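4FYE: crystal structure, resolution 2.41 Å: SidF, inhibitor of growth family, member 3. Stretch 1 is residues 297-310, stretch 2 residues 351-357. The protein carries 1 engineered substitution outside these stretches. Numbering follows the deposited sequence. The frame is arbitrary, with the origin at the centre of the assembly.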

# COMPACT_ATOMS: atom_id res chain seq x y z
N ASN A 297 5.74 15.44 -2.18
CA ASN A 297 4.90 14.29 -1.92
C ASN A 297 5.17 13.60 -0.61
O ASN A 297 4.23 13.14 0.04
CB ASN A 297 5.08 13.32 -3.03
CG ASN A 297 4.52 13.82 -4.32
OD1 ASN A 297 3.81 14.86 -4.37
ND2 ASN A 297 4.82 13.09 -5.39
N GLN A 298 6.44 13.53 -0.17
CA GLN A 298 6.70 13.06 1.19
C GLN A 298 5.91 13.87 2.25
O GLN A 298 5.39 13.29 3.19
CB GLN A 298 8.17 13.07 1.55
CG GLN A 298 8.42 12.29 2.84
CD GLN A 298 7.89 10.87 2.77
OE1 GLN A 298 7.96 10.23 1.73
NE2 GLN A 298 7.42 10.33 3.91
N GLU A 299 5.79 15.19 2.12
CA GLU A 299 4.98 15.88 3.10
C GLU A 299 3.50 15.52 3.04
O GLU A 299 2.88 15.32 4.10
CB GLU A 299 5.31 17.38 3.35
CG GLU A 299 4.98 18.39 2.25
CD GLU A 299 5.04 19.87 2.71
OE1 GLU A 299 4.30 20.69 2.14
OE2 GLU A 299 5.80 20.25 3.62
N GLU A 300 2.97 15.24 1.85
CA GLU A 300 1.58 14.80 1.74
C GLU A 300 1.40 13.49 2.46
O GLU A 300 0.44 13.29 3.19
CB GLU A 300 1.16 14.68 0.29
CG GLU A 300 -0.34 14.36 0.05
CD GLU A 300 -0.66 13.77 -1.34
OE1 GLU A 300 -1.72 13.09 -1.50
OE2 GLU A 300 0.14 13.93 -2.31
N VAL A 301 2.35 12.59 2.29
CA VAL A 301 2.34 11.35 3.05
C VAL A 301 2.29 11.59 4.56
O VAL A 301 1.67 10.81 5.27
CB VAL A 301 3.57 10.45 2.67
CG1 VAL A 301 3.82 9.29 3.66
CG2 VAL A 301 3.41 9.97 1.27
N ILE A 302 2.97 12.63 5.06
CA ILE A 302 2.92 12.93 6.51
C ILE A 302 1.53 13.39 6.85
O ILE A 302 0.95 13.00 7.85
CB ILE A 302 3.94 13.97 6.94
CG1 ILE A 302 5.32 13.50 6.50
CG2 ILE A 302 3.84 14.25 8.45
CD1 ILE A 302 6.45 14.05 7.30
N GLN A 303 0.96 14.20 5.99
CA GLN A 303 -0.35 14.66 6.23
C GLN A 303 -1.37 13.50 6.29
O GLN A 303 -2.24 13.48 7.17
CB GLN A 303 -0.73 15.66 5.15
CG GLN A 303 -2.09 16.27 5.40
CD GLN A 303 -2.37 17.40 4.46
OE1 GLN A 303 -3.01 17.18 3.43
NE2 GLN A 303 -1.86 18.60 4.77
N THR A 304 -1.23 12.53 5.40
CA THR A 304 -2.16 11.40 5.35
C THR A 304 -1.92 10.48 6.57
O THR A 304 -2.89 9.99 7.12
CB THR A 304 -1.97 10.65 4.01
OG1 THR A 304 -2.12 11.61 2.96
CG2 THR A 304 -2.99 9.48 3.78
N LEU A 305 -0.68 10.29 7.06
CA LEU A 305 -0.59 9.45 8.23
C LEU A 305 -1.21 10.10 9.46
O LEU A 305 -1.85 9.44 10.29
CB LEU A 305 0.83 9.09 8.50
CG LEU A 305 1.66 8.34 7.46
CD1 LEU A 305 2.54 7.37 8.17
CD2 LEU A 305 0.99 7.58 6.34
N ALA A 306 -1.10 11.42 9.58
CA ALA A 306 -1.66 12.11 10.75
C ALA A 306 -3.17 12.00 10.75
O ALA A 306 -3.77 11.85 11.80
CB ALA A 306 -1.24 13.56 10.77
N GLN A 307 -3.80 12.11 9.56
CA GLN A 307 -5.29 11.97 9.43
C GLN A 307 -5.67 10.55 9.80
O GLN A 307 -6.69 10.37 10.45
CB GLN A 307 -5.83 12.31 7.98
CG GLN A 307 -7.33 12.73 7.91
CD GLN A 307 -7.64 14.16 8.41
OE1 GLN A 307 -7.02 15.15 7.98
NE2 GLN A 307 -8.62 14.29 9.29
N ARG A 308 -4.91 9.53 9.38
CA ARG A 308 -5.27 8.15 9.75
C ARG A 308 -5.27 8.08 11.33
O ARG A 308 -6.18 7.54 11.94
CB ARG A 308 -4.30 7.09 9.15
CG ARG A 308 -4.42 5.70 9.82
CD ARG A 308 -3.71 4.47 9.09
NE ARG A 308 -2.65 4.28 9.94
CZ ARG A 308 -2.39 3.33 10.78
NH1 ARG A 308 -2.93 2.11 10.78
NH2 ARG A 308 -1.35 3.62 11.51
N GLN A 309 -4.29 8.72 11.95
CA GLN A 309 -4.14 8.64 13.36
C GLN A 309 -5.36 9.27 14.01
O GLN A 309 -5.88 8.70 14.95
CB GLN A 309 -2.83 9.32 13.77
CG GLN A 309 -2.44 9.10 15.22
CD GLN A 309 -1.02 9.57 15.50
OE1 GLN A 309 -0.83 10.62 16.09
NE2 GLN A 309 -0.02 8.80 15.04
N ILE A 310 -5.86 10.40 13.51
CA ILE A 310 -7.09 10.98 14.03
C ILE A 310 -8.33 10.02 13.82
O ILE A 310 -9.18 9.86 14.75
CB ILE A 310 -7.35 12.40 13.45
CG1 ILE A 310 -6.64 13.54 14.21
CG2 ILE A 310 -8.83 12.78 13.62
CD1 ILE A 310 -5.16 13.48 14.32
N PRO A 351 0.96 17.34 20.90
CA PRO A 351 1.99 17.18 19.85
C PRO A 351 1.73 15.92 19.10
O PRO A 351 1.37 14.93 19.68
CB PRO A 351 3.32 17.03 20.63
CG PRO A 351 3.01 17.53 22.05
CD PRO A 351 1.51 17.78 22.19
N LEU A 352 1.83 15.96 17.79
CA LEU A 352 1.41 14.84 17.00
C LEU A 352 2.63 14.22 16.46
O LEU A 352 3.57 14.95 16.08
CB LEU A 352 0.60 15.30 15.83
CG LEU A 352 -0.91 15.09 15.95
CD1 LEU A 352 -1.39 15.00 17.39
CD2 LEU A 352 -1.59 16.25 15.24
N SER A 353 2.67 12.88 16.45
CA SER A 353 3.77 12.30 15.77
C SER A 353 3.42 11.01 15.13
O SER A 353 2.55 10.29 15.58
CB SER A 353 5.06 12.21 16.62
OG SER A 353 4.78 11.73 17.88
N VAL A 354 4.14 10.72 14.08
CA VAL A 354 3.70 9.77 13.20
C VAL A 354 4.90 8.96 12.89
O VAL A 354 5.98 9.51 12.85
CB VAL A 354 3.11 10.56 12.03
CG1 VAL A 354 3.96 10.53 10.79
CG2 VAL A 354 1.67 10.16 11.85
N THR A 355 4.75 7.65 12.74
CA THR A 355 5.87 6.85 12.20
C THR A 355 5.55 5.99 10.99
O THR A 355 4.60 5.23 10.98
CB THR A 355 6.79 6.20 13.28
OG1 THR A 355 7.23 4.88 12.88
CG2 THR A 355 6.21 6.21 14.68
N GLU A 356 6.30 6.19 9.91
CA GLU A 356 6.05 5.46 8.70
C GLU A 356 7.03 4.32 8.50
O GLU A 356 8.24 4.54 8.59
CB GLU A 356 6.11 6.38 7.51
CG GLU A 356 5.81 5.68 6.20
CD GLU A 356 6.15 6.50 4.93
OE1 GLU A 356 5.94 5.92 3.83
OE2 GLU A 356 6.60 7.70 5.00
N CYS A 357 6.51 3.11 8.22
CA CYS A 357 7.34 1.96 7.83
C CYS A 357 7.04 1.59 6.36
O CYS A 357 5.99 1.03 6.03
CB CYS A 357 7.08 0.76 8.76
SG CYS A 357 7.99 -0.75 8.24
O HOH W 1 0.89 11.31 18.14

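How does a helix lie against a strand here? Residues 297-310 form part of a longer helix, and the strand that includes Glu356 and Cys357 passes over it at 113° between their N-to-C directions, with the axes 8.3 Å apart at closest approach. The backbones come nearest at Ala306 and Val354, whose CA atoms are 6.3 Å apart; the small methyl of Ala306 occupies little of that gap. Because the backbone amides and carbonyls along the helix are largely paired with one another, as in Leu305 N to Val301 O at 3.0 Å and Gln309 N to Leu305 O at 3.0 Å, it is side chains that reach across. On the other stretch the CA-to-CB bonds alternate: Leu352, Val354 and Glu356 point toward the helix, Ser353, Thr355 and Cys357 away from it.

What fills the middle of the contact? Val354 does, with more of its surface covered by the other stretch than any other residue here. Its CG2 lies 3.6 Å from Leu305 CB and 3.8 Å from Ala306 N, an amide already committed to Ile302 O at 3.1 Å, so the methyl packs over a nitrogen that needs no further partner. The other methyl, Val354 CG1, is 4.4 Å from Ile302 CG2, a looser apolar approach. Leu305 extends the apolar patch along the strand, its CD1 reaching 3.8 Å from Glu356 CB and using the aliphatic part of an acidic side chain as a packing surface.

How is the buried carboxylate of Glu356 accommodated? With chi1, chi2 and chi3 all near 180°, the side chain is extended and carries its charge past Leu305 toward the earlier turns of the helix. There Gln298 NE2 donates to Glu356 OE2 at 3.0 Å, with an N-H...acceptor angle of 150°. The CA-to-CB bond of Gln298 points sideways, but the end of its side chain comes nearer and delivers the amide. Val301 CG1 also sits 3.5 Å from Glu356 OE2, a nonpolar neighbour that offers no hydrogen bond. Both carboxylate oxygens, as well as Gln298 OE1, have hydrogen-bonding partners elsewhere in the structure, so this charge does not depend on Gln298 alone.

What ties down the other end? Gln309, whose CA-to-CB bond points toward the strand, uses both ends of its amide. Its NE2 donates to the backbone carbonyl Ser353 O at 3.0 Å and 160°, a nearly straight bond that needs only the main chain of Ser353, whose CA-to-CB bond points away. Its OE1 lies 3.4 Å from the same Ser353 O, but two acceptors cannot bond to each other; instead, water 1 donates to Gln309 OE1 at 2.8 Å and accepts from Ser353 N at 2.9 Å. One glutamine amide thus meets both the carbonyl and, through the water, the NH of a single residue.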